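Local coordinates for protein aspartate carbamoyltransferase (Leishmania major, PDB 7K46) that probably catalyses the transfer of a carbamoyl group from carbamoyl phosphate to L-aspartate, an early step of pyrimidine synthesis, at residues Gly161-Asp169 with Asp234-Leu243; Ile46-Leu57 with Met73-Phe83. One frame throughout, in Å; residues are numbered along the deposited sequence. Where two conformers were deposited one is given.

Contact 1 of 2, residues Gly161-Asp169 with Asp234-Leu243; sequences GIAIALIGD and DCDVLYATRL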
loop_
_atom_site.group_PDB
_atom_site.type_symbol
_atom_site.label_atom_id
_atom_site.label_comp_id
_atom_site.label_asym_id
_atom_site.label_seq_id
_atom_site.Cartn_x
_atom_site.Cartn_y
_atom_site.Cartn_z
ATOM N N GLY A 161 -26.248 -11.514 -31.028
ATOM C CA GLY A 161 -27.475 -12.275 -30.965
ATOM C C GLY A 161 -28.261 -12.181 -29.670
ATOM O O GLY A 161 -29.379 -12.707 -29.614
ATOM N N ILE A 162 -27.742 -11.514 -28.631
ATOM C CA ILE A 162 -28.373 -11.601 -27.315
ATOM C C ILE A 162 -29.532 -10.620 -27.200
ATOM O O ILE A 162 -29.583 -9.576 -27.862
ATOM C CB ILE A 162 -27.366 -11.360 -26.170
ATOM C CG1 ILE A 162 -26.851 -9.916 -26.181
ATOM C CG2 ILE A 162 -26.237 -12.391 -26.189
ATOM C CD1 ILE A 162 -26.016 -9.556 -24.933
ATOM N N ALA A 163 -30.457 -10.961 -26.310
ATOM C CA ALA A 163 -31.387 -10.012 -25.715
ATOM C C ALA A 163 -30.917 -9.710 -24.299
ATOM O O ALA A 163 -30.684 -10.632 -23.510
ATOM C CB ALA A 163 -32.814 -10.565 -25.686
ATOM N N ILE A 164 -30.792 -8.429 -23.976
ATOM C CA ILE A 164 -30.256 -7.994 -22.691
ATOM C C ILE A 164 -31.195 -6.955 -22.101
ATOM O O ILE A 164 -31.701 -6.089 -22.820
ATOM C CB ILE A 164 -28.823 -7.432 -22.831
ATOM C CG1 ILE A 164 -28.309 -6.884 -21.490
ATOM C CG2 ILE A 164 -28.758 -6.361 -23.916
ATOM C CD1 ILE A 164 -26.820 -6.551 -21.502
ATOM N N ALA A 165 -31.442 -7.051 -20.796
ATOM C CA ALA A 165 -32.207 -6.046 -20.071
ATOM C C ALA A 165 -31.248 -5.212 -19.238
ATOM O O ALA A 165 -30.436 -5.764 -18.487
ATOM C CB ALA A 165 -33.267 -6.686 -19.170
ATOM N N LEU A 166 -31.305 -3.893 -19.409
ATOM C CA LEU A 166 -30.575 -2.952 -18.565
ATOM C C LEU A 166 -31.585 -2.417 -17.560
ATOM O O LEU A 166 -32.622 -1.872 -17.951
ATOM C CB LEU A 166 -29.945 -1.823 -19.390
ATOM C CG LEU A 166 -29.094 -2.277 -20.580
ATOM C CD1 LEU A 166 -28.674 -1.101 -21.453
ATOM C CD2 LEU A 166 -27.852 -3.088 -20.141
ATOM N N ILE A 167 -31.314 -2.623 -16.273
ATOM C CA ILE A 167 -32.324 -2.479 -15.229
ATOM C C ILE A 167 -31.799 -1.520 -14.175
ATOM O O ILE A 167 -30.760 -1.792 -13.566
ATOM C CB ILE A 167 -32.655 -3.830 -14.578
ATOM C CG1 ILE A 167 -33.092 -4.851 -15.635
ATOM C CG2 ILE A 167 -33.708 -3.656 -13.460
ATOM C CD1 ILE A 167 -32.950 -6.279 -15.153
ATOM N N GLY A 168 -32.528 -0.434 -13.928
ATOM C CA GLY A 168 -32.175 0.453 -12.826
ATOM C C GLY A 168 -32.589 1.888 -13.118
ATOM O O GLY A 168 -33.545 2.132 -13.852
ATOM N N ASP A 169 -31.856 2.820 -12.504
ATOM C CA ASP A 169 -31.995 4.246 -12.805
ATOM C C ASP A 169 -31.259 4.499 -14.113
ATOM O O ASP A 169 -30.065 4.809 -14.130
ATOM C CB ASP A 169 -31.432 5.095 -11.668
ATOM C CG ASP A 169 -31.628 6.589 -11.883
ATOM O OD1 ASP A 169 -31.834 7.032 -13.032
ATOM O OD2 ASP A 169 -31.571 7.339 -10.883
ATOM N N ASP A 234 -37.459 -13.939 -22.162
ATOM C CA ASP A 234 -36.864 -13.611 -23.449
ATOM C C ASP A 234 -35.392 -13.217 -23.349
ATOM O O ASP A 234 -34.701 -13.185 -24.375
ATOM C CB ASP A 234 -37.659 -12.476 -24.109
ATOM C CG ASP A 234 -37.306 -12.286 -25.581
ATOM O OD1 ASP A 234 -37.232 -13.297 -26.313
ATOM O OD2 ASP A 234 -37.125 -11.124 -26.008
ATOM N N CYS A 235 -34.884 -12.950 -22.151
ATOM C CA CYS A 235 -33.559 -12.357 -22.008
ATOM C C CYS A 235 -32.462 -13.404 -21.844
ATOM O O CYS A 235 -32.621 -14.401 -21.134
ATOM C CB CYS A 235 -33.525 -11.397 -20.817
ATOM S SG CYS A 235 -34.340 -9.820 -21.162
ATOM N N ASP A 236 -31.337 -13.148 -22.503
ATOM C CA ASP A 236 -30.103 -13.885 -22.278
ATOM C C ASP A 236 -29.256 -13.271 -21.174
ATOM O O ASP A 236 -28.451 -13.979 -20.555
ATOM C CB ASP A 236 -29.310 -13.938 -23.579
ATOM C CG ASP A 236 -30.131 -14.513 -24.711
ATOM O OD1 ASP A 236 -30.551 -15.687 -24.593
ATOM O OD2 ASP A 236 -30.395 -13.778 -25.689
ATOM N N VAL A 237 -29.429 -11.978 -20.916
ATOM C CA VAL A 237 -28.714 -11.263 -19.861
ATOM C C VAL A 237 -29.704 -10.353 -19.144
ATOM O O VAL A 237 -30.406 -9.564 -19.787
ATOM C CB VAL A 237 -27.541 -10.429 -20.422
ATOM C CG1 VAL A 237 -26.835 -9.647 -19.289
ATOM C CG2 VAL A 237 -26.552 -11.325 -21.160
ATOM N N LEU A 238 -29.768 -10.471 -17.817
ATOM C CA LEU A 238 -30.394 -9.469 -16.957
ATOM C C LEU A 238 -29.267 -8.701 -16.281
ATOM O O LEU A 238 -28.567 -9.253 -15.429
ATOM C CB LEU A 238 -31.297 -10.114 -15.911
ATOM C CG LEU A 238 -32.471 -10.938 -16.428
ATOM C CD1 LEU A 238 -33.263 -11.525 -15.253
ATOM C CD2 LEU A 238 -33.360 -10.052 -17.318
ATOM N N TYR A 239 -29.092 -7.436 -16.655
ATOM C CA TYR A 239 -27.999 -6.603 -16.146
ATOM C C TYR A 239 -28.616 -5.596 -15.182
ATOM O O TYR A 239 -29.253 -4.627 -15.604
ATOM C CB TYR A 239 -27.240 -5.933 -17.295
ATOM C CG TYR A 239 -25.968 -5.184 -16.901
ATOM C CD1 TYR A 239 -26.027 -3.891 -16.391
ATOM C CD2 TYR A 239 -24.718 -5.761 -17.071
ATOM C CE1 TYR A 239 -24.874 -3.198 -16.039
ATOM C CE2 TYR A 239 -23.550 -5.078 -16.712
ATOM C CZ TYR A 239 -23.636 -3.800 -16.205
ATOM O OH TYR A 239 -22.496 -3.123 -15.868
ATOM N N ALA A 240 -28.431 -5.833 -13.888
ATOM C CA ALA A 240 -29.025 -5.016 -12.841
ATOM C C ALA A 240 -28.040 -3.966 -12.334
ATOM O O ALA A 240 -26.821 -4.161 -12.353
ATOM C CB ALA A 240 -29.488 -5.893 -11.675
ATOM N N THR A 241 -28.584 -2.845 -11.865
ATOM C CA THR A 241 -27.777 -1.788 -11.271
ATOM C C THR A 241 -28.491 -1.261 -10.033
ATOM O O THR A 241 -29.691 -1.478 -9.835
ATOM C CB THR A 241 -27.511 -0.622 -12.249
ATOM O OG1 THR A 241 -28.759 -0.038 -12.644
ATOM C CG2 THR A 241 -26.753 -1.099 -13.489
ATOM N N ARG A 242 -27.732 -0.534 -9.224
ATOM C CA ARG A 242 -28.189 -0.031 -7.935
ATOM C C ARG A 242 -28.982 1.264 -8.101
ATOM O O ARG A 242 -28.519 2.197 -8.766
ATOM C CB ARG A 242 -26.969 0.210 -7.044
ATOM C CG ARG A 242 -27.239 0.170 -5.564
ATOM C CD ARG A 242 -26.009 0.605 -4.786
ATOM N NE ARG A 242 -25.926 2.054 -4.705
ATOM C CZ ARG A 242 -25.495 2.716 -3.640
ATOM N NH1 ARG A 242 -25.076 2.082 -2.556
ATOM N NH2 ARG A 242 -25.501 4.046 -3.657
ATOM N N LEU A 243 -30.164 1.327 -7.479
ATOM C CA LEU A 243 -30.969 2.548 -7.411
ATOM C C LEU A 243 -30.585 3.357 -6.174
ATOM O O LEU A 243 -30.813 2.911 -5.045
ATOM C CB LEU A 243 -32.461 2.220 -7.344
ATOM C CG LEU A 243 -33.331 1.979 -8.571
ATOM C CD1 LEU A 243 -33.524 3.256 -9.368
ATOM C CD2 LEU A 243 -32.732 0.878 -9.424
HETATM O O HOH W 1 -29.415 2.190 -11.241
HETATM O O HOH W 2 -28.231 2.523 -14.189
#
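Both polar backbone atoms of Ala165 turn to the neighbouring strand: its N donates to Val237 O at 2.9 Å, and its O receives Tyr239 N at 2.8 Å. Strands 163-167 and 237-240 run side by side in parallel, their axes approaching to 4.7 Å, and their backbones supply most of the polar contact. Ile167 N continues the pattern to Tyr239 O. At the entry to the pair, Ala163 O takes two donors, Asp236 N and Val237 N.

Two side chains extend this pattern beyond the strands. The carboxylate of Asp236 points across the pair, and its OD2 meets Ala163 N at 2.9 Å through its anti lone pair, in an almost straight bond (171°), while OD1 forms a salt bridge with Lys280. At the other end Thr241 OG1 donates to Ile167 O at 2.8 Å. A chi1 of 61° sets this hydroxyl between the backbone N and carbonyl carbon of Thr241, where it also accepts from two waters that lead on to the backbone of Asp169.

The apolar contacts fall on two faces. Ile164 and Val237 lie alongside each other, CG1 to CB 3.8 Å, and Leu166 CD2 reaches CB of Tyr239; helices 142-156 and 174-186 cover this face. On the reverse, Ala165 CB touches both Leu238 CD2 and Cys235 SG. Past the strand ends, Leu243 CD2 presses closely on Gly168 CA at 3.5 Å.

With sheet order 3-2-1-4-5, these are the adjoining first and fourth strands of a Rossmann-like fold, whose topological switch point lies between them.

Contact 2 of 2, residues Ile46-Leu57 with Met73-Phe83; sequences IDTLRGRVMTPL and MMRLGGSVVNF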
loop_
_atom_site.group_PDB
_atom_site.type_symbol
_atom_site.label_atom_id
_atom_site.label_comp_id
_atom_site.label_asym_id
_atom_site.label_seq_id
_atom_site.Cartn_x
_atom_site.Cartn_y
_atom_site.Cartn_z
ATOM N N ILE A 46 3.224 -14.923 -14.900
ATOM C CA ILE A 46 3.593 -13.996 -15.965
ATOM C C ILE A 46 4.512 -12.940 -15.375
ATOM O O ILE A 46 4.175 -12.316 -14.363
ATOM C CB ILE A 46 2.359 -13.338 -16.609
ATOM C CG1 ILE A 46 1.431 -14.407 -17.196
ATOM C CG2 ILE A 46 2.793 -12.343 -17.698
ATOM C CD1 ILE A 46 0.056 -13.853 -17.620
ATOM N N ASP A 47 5.670 -12.736 -16.003
ATOM C CA ASP A 47 6.682 -11.837 -15.465
ATOM C C ASP A 47 7.046 -10.727 -16.443
ATOM O O ASP A 47 8.043 -10.021 -16.229
ATOM C CB ASP A 47 7.933 -12.638 -15.078
ATOM C CG ASP A 47 8.716 -11.990 -13.951
ATOM O OD1 ASP A 47 8.083 -11.621 -12.930
ATOM O OD2 ASP A 47 9.960 -11.858 -14.084
ATOM N N THR A 48 6.257 -10.562 -17.506
ATOM C CA THR A 48 6.594 -9.651 -18.596
ATOM C C THR A 48 6.788 -8.215 -18.118
ATOM O O THR A 48 7.624 -7.485 -18.669
ATOM C CB THR A 48 5.492 -9.711 -19.658
ATOM O OG1 THR A 48 5.308 -11.075 -20.060
ATOM C CG2 THR A 48 5.876 -8.887 -20.882
ATOM N N LEU A 49 6.039 -7.790 -17.104
ATOM C CA LEU A 49 6.096 -6.410 -16.646
ATOM C C LEU A 49 6.990 -6.234 -15.421
ATOM O O LEU A 49 6.886 -5.216 -14.732
ATOM C CB LEU A 49 4.685 -5.879 -16.375
ATOM C CG LEU A 49 3.763 -5.786 -17.611
ATOM C CD1 LEU A 49 2.482 -5.015 -17.289
ATOM C CD2 LEU A 49 4.467 -5.194 -18.850
ATOM N N ARG A 50 7.894 -7.179 -15.159
ATOM C CA ARG A 50 8.861 -7.015 -14.081
ATOM C C ARG A 50 9.608 -5.697 -14.241
ATOM O O ARG A 50 10.099 -5.382 -15.322
ATOM C CB ARG A 50 9.850 -8.182 -14.084
ATOM C CG ARG A 50 10.751 -8.269 -12.853
ATOM C CD ARG A 50 11.824 -9.344 -13.022
ATOM N NE ARG A 50 12.882 -8.912 -13.930
ATOM C CZ ARG A 50 12.969 -9.263 -15.207
ATOM N NH1 ARG A 50 12.098 -10.094 -15.759
ATOM N NH2 ARG A 50 13.954 -8.763 -15.949
ATOM N N GLY A 51 9.684 -4.921 -13.159
ATOM C CA GLY A 51 10.375 -3.650 -13.212
ATOM C C GLY A 51 9.569 -2.480 -13.744
ATOM O O GLY A 51 10.113 -1.372 -13.830
ATOM N N ARG A 52 8.306 -2.681 -14.118
ATOM C CA ARG A 52 7.434 -1.589 -14.527
ATOM C C ARG A 52 6.528 -1.199 -13.362
ATOM O O ARG A 52 6.128 -2.043 -12.560
ATOM C CB ARG A 52 6.582 -1.973 -15.742
ATOM C CG ARG A 52 7.366 -2.632 -16.877
ATOM C CD ARG A 52 8.535 -1.777 -17.373
ATOM N NE ARG A 52 9.434 -2.591 -18.192
ATOM C CZ ARG A 52 10.756 -2.486 -18.218
ATOM N NH1 ARG A 52 11.393 -1.556 -17.522
ATOM N NH2 ARG A 52 11.460 -3.339 -18.962
ATOM N N VAL A 53 6.196 0.087 -13.285
ATOM C CA VAL A 53 5.539 0.664 -12.113
ATOM C C VAL A 53 4.195 1.257 -12.517
ATOM O O VAL A 53 4.121 2.063 -13.449
ATOM C CB VAL A 53 6.423 1.743 -11.463
ATOM C CG1 VAL A 53 5.619 2.551 -10.418
ATOM C CG2 VAL A 53 7.656 1.097 -10.840
ATOM N N MET A 54 3.145 0.875 -11.794
ATOM C CA MET A 54 1.834 1.498 -11.887
ATOM C C MET A 54 1.638 2.391 -10.669
ATOM O O MET A 54 1.920 1.965 -9.539
ATOM C CB MET A 54 0.728 0.430 -11.922
ATOM C CG MET A 54 -0.689 0.969 -11.589
ATOM S SD MET A 54 -1.914 -0.357 -11.377
ATOM C CE MET A 54 -2.139 -0.865 -13.082
ATOM N N THR A 55 1.140 3.611 -10.883
ATOM C CA THR A 55 0.640 4.418 -9.767
ATOM C C THR A 55 -0.847 4.680 -9.950
ATOM O O THR A 55 -1.240 5.363 -10.917
ATOM C CB THR A 55 1.372 5.758 -9.618
ATOM O OG1 THR A 55 2.767 5.534 -9.406
ATOM C CG2 THR A 55 0.815 6.511 -8.408
ATOM N N PRO A 56 -1.701 4.209 -9.046
ATOM C CA PRO A 56 -3.099 4.652 -9.045
ATOM C C PRO A 56 -3.247 5.973 -8.310
ATOM O O PRO A 56 -2.603 6.215 -7.283
ATOM C CB PRO A 56 -3.832 3.524 -8.296
ATOM C CG PRO A 56 -2.763 2.448 -8.025
ATOM C CD PRO A 56 -1.458 3.176 -8.030
ATOM N N LEU A 57 -4.106 6.831 -8.854
ATOM C CA LEU A 57 -4.408 8.132 -8.264
ATOM C C LEU A 57 -5.927 8.201 -8.173
ATOM O O LEU A 57 -6.599 8.494 -9.167
ATOM C CB LEU A 57 -3.823 9.275 -9.098
ATOM C CG LEU A 57 -3.821 10.660 -8.444
ATOM C CD1 LEU A 57 -2.839 10.701 -7.262
ATOM C CD2 LEU A 57 -3.496 11.739 -9.474
ATOM N N MET A 73 -1.836 -5.762 -12.359
ATOM C CA MET A 73 -0.445 -5.361 -12.543
ATOM C C MET A 73 0.511 -6.366 -11.896
ATOM O O MET A 73 1.504 -6.778 -12.507
ATOM C CB MET A 73 -0.240 -3.954 -11.966
ATOM C CG MET A 73 1.142 -3.349 -12.242
ATOM S SD MET A 73 1.318 -2.972 -14.001
ATOM C CE MET A 73 2.955 -2.205 -14.010
ATOM N N MET A 74 0.219 -6.794 -10.667
ATOM C CA MET A 74 1.151 -7.685 -9.976
ATOM C C MET A 74 1.170 -9.090 -10.580
ATOM O O MET A 74 2.215 -9.751 -10.566
ATOM C CB MET A 74 0.807 -7.737 -8.482
ATOM C CG MET A 74 0.967 -6.367 -7.816
ATOM S SD MET A 74 0.517 -6.414 -6.063
ATOM C CE MET A 74 0.578 -4.657 -5.655
ATOM N N ARG A 75 0.043 -9.562 -11.108
ATOM C CA ARG A 75 0.009 -10.867 -11.757
ATOM C C ARG A 75 0.646 -10.852 -13.146
ATOM O O ARG A 75 0.734 -11.904 -13.784
ATOM C CB ARG A 75 -1.435 -11.368 -11.838
ATOM C CG ARG A 75 -2.032 -11.749 -10.474
ATOM C CD ARG A 75 -3.395 -12.393 -10.665
ATOM N NE ARG A 75 -3.970 -12.859 -9.410
ATOM C CZ ARG A 75 -3.711 -14.035 -8.859
ATOM N NH1 ARG A 75 -2.836 -14.877 -9.399
ATOM N NH2 ARG A 75 -4.331 -14.371 -7.728
ATOM N N LEU A 76 1.072 -9.688 -13.632
ATOM C CA LEU A 76 1.928 -9.589 -14.806
ATOM C C LEU A 76 3.388 -9.410 -14.429
ATOM O O LEU A 76 4.233 -9.227 -15.316
ATOM C CB LEU A 76 1.467 -8.422 -15.698
ATOM C CG LEU A 76 0.062 -8.615 -16.293
ATOM C CD1 LEU A 76 -0.436 -7.318 -16.914
ATOM C CD2 LEU A 76 0.033 -9.764 -17.309
ATOM N N GLY A 77 3.705 -9.467 -13.133
ATOM C CA GLY A 77 5.047 -9.229 -12.649
ATOM C C GLY A 77 5.377 -7.784 -12.341
ATOM O O GLY A 77 6.495 -7.503 -11.889
ATOM N N GLY A 78 4.440 -6.857 -12.554
ATOM C CA GLY A 78 4.718 -5.451 -12.342
ATOM C C GLY A 78 4.611 -5.030 -10.884
ATOM O O GLY A 78 4.187 -5.791 -10.016
ATOM N N SER A 79 5.009 -3.783 -10.635
ATOM C CA SER A 79 5.019 -3.169 -9.311
ATOM C C SER A 79 3.938 -2.102 -9.222
ATOM O O SER A 79 3.555 -1.509 -10.231
ATOM C CB SER A 79 6.379 -2.517 -9.021
ATOM O OG SER A 79 7.414 -3.484 -9.024
ATOM N N VAL A 80 3.467 -1.837 -8.006
ATOM C CA VAL A 80 2.474 -0.792 -7.769
ATOM C C VAL A 80 2.957 0.120 -6.653
ATOM O O VAL A 80 3.312 -0.350 -5.566
ATOM C CB VAL A 80 1.098 -1.376 -7.398
ATOM C CG1 VAL A 80 0.105 -0.236 -7.131
ATOM C CG2 VAL A 80 0.608 -2.296 -8.508
ATOM N N VAL A 81 2.934 1.425 -6.908
ATOM C CA VAL A 81 3.287 2.437 -5.921
ATOM C C VAL A 81 2.029 3.235 -5.605
ATOM O O VAL A 81 1.387 3.764 -6.519
ATOM C CB VAL A 81 4.401 3.364 -6.443
ATOM C CG1 VAL A 81 4.622 4.542 -5.474
ATOM C CG2 VAL A 81 5.702 2.570 -6.656
ATOM N N ASN A 82 1.683 3.328 -4.322
ATOM C CA ASN A 82 0.539 4.129 -3.903
ATOM C C ASN A 82 0.895 5.611 -3.906
ATOM O O ASN A 82 2.050 5.993 -3.708
ATOM C CB ASN A 82 0.080 3.730 -2.499
ATOM C CG ASN A 82 0.034 2.231 -2.302
ATOM O OD1 ASN A 82 -0.574 1.505 -3.090
ATOM N ND2 ASN A 82 0.688 1.755 -1.244
ATOM N N PHE A 83 -0.114 6.455 -4.116
ATOM C CA PHE A 83 0.074 7.903 -4.037
ATOM C C PHE A 83 -1.181 8.489 -3.400
ATOM O O PHE A 83 -2.213 8.617 -4.063
ATOM C CB PHE A 83 0.333 8.505 -5.410
ATOM C CG PHE A 83 0.886 9.898 -5.367
ATOM C CD1 PHE A 83 0.049 10.989 -5.145
ATOM C CD2 PHE A 83 2.243 10.123 -5.560
ATOM C CE1 PHE A 83 0.557 12.274 -5.114
ATOM C CE2 PHE A 83 2.759 11.409 -5.534
ATOM C CZ PHE A 83 1.917 12.487 -5.307
HETATM O O HOH W 3 1.715 -14.154 -12.403
HETATM O O HOH W 4 8.120 -5.396 -10.739
HETATM O O HOH W 5 -2.555 5.179 -4.797
#
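Arg52 O accepts Ser79 N at 2.8 Å, the first of three nearly straight backbone bonds that join strands 53-58 and 79-80 in parallel. Met54 then uses both its polar backbone atoms: its N donates to Ser79 O at 2.9 Å, and its O accepts Val81 N. A fourth bond, Leu49 N to Leu76 O at 2.9 Å, ties the turns before the first strand to the end of helix 63-74. That helix closes in a Schellman motif at Gly77, with Gly78 N bonded to Met73 O and Gly77 N to Met74 O. Leu76 N is a second donor to Met73 O, reaching it from the opposite face of the carbonyl plane to Gly78 N.

Water extends the polar contact. One molecule accepts from Gly51 N, donates to Gly77 O and hydrogen-bonds with Ser79 OG; another links Pro56 O to Phe83 N where the strands diverge.

Outward from this polar framework, the side chains of Met54 and Met73 overlap antiparallel, CE of Met54 against CB of Met73 at 3.8 Å. A bend at chi2 (69°) turns the Met73 chain so that its CE lies 3.5 Å from Arg52 O. Leu76 fills the space between two neighbours, its CD1 alongside Leu49 CD1 at 3.7 Å and its CD2 beside Ile46 CG2. Farther along, Leu57 and Phe83 run alongside each other, with Leu57 CD1 3.6 Å from Phe83 CD1.

The whole is a beta-alpha-beta unit: helix 63-74 lies over the Met54 side, where helix 309-326 also packs, helix 23-41 adjoins Ile46 and Leu76, strand 109-113 flanks strand 53-58, and the Val53, Ser79 and Val81 side meets the second subunit.

Both contacts illustrate parallel strand pairing, yet they share no element: their centres are 35 Å apart, on opposite sides of the chain's centre, one in the Asp/Orn binding region and the other in the carbamoyl-phosphate binding region. Both are mainly buried. Contact 1 pairs inner strands far apart in sequence, and all its neighbours belong to its own chain. Contact 2 joins strands linked through a single helix, lies farther from the chain's centre and is partly covered by both other subunits. Their chemistry follows: a carboxylate and a hydroxyl extend the pairing in contact 1, whereas contact 2 adds methionine and leucine packing round a helix end, and bridging waters, to its backbone bonds.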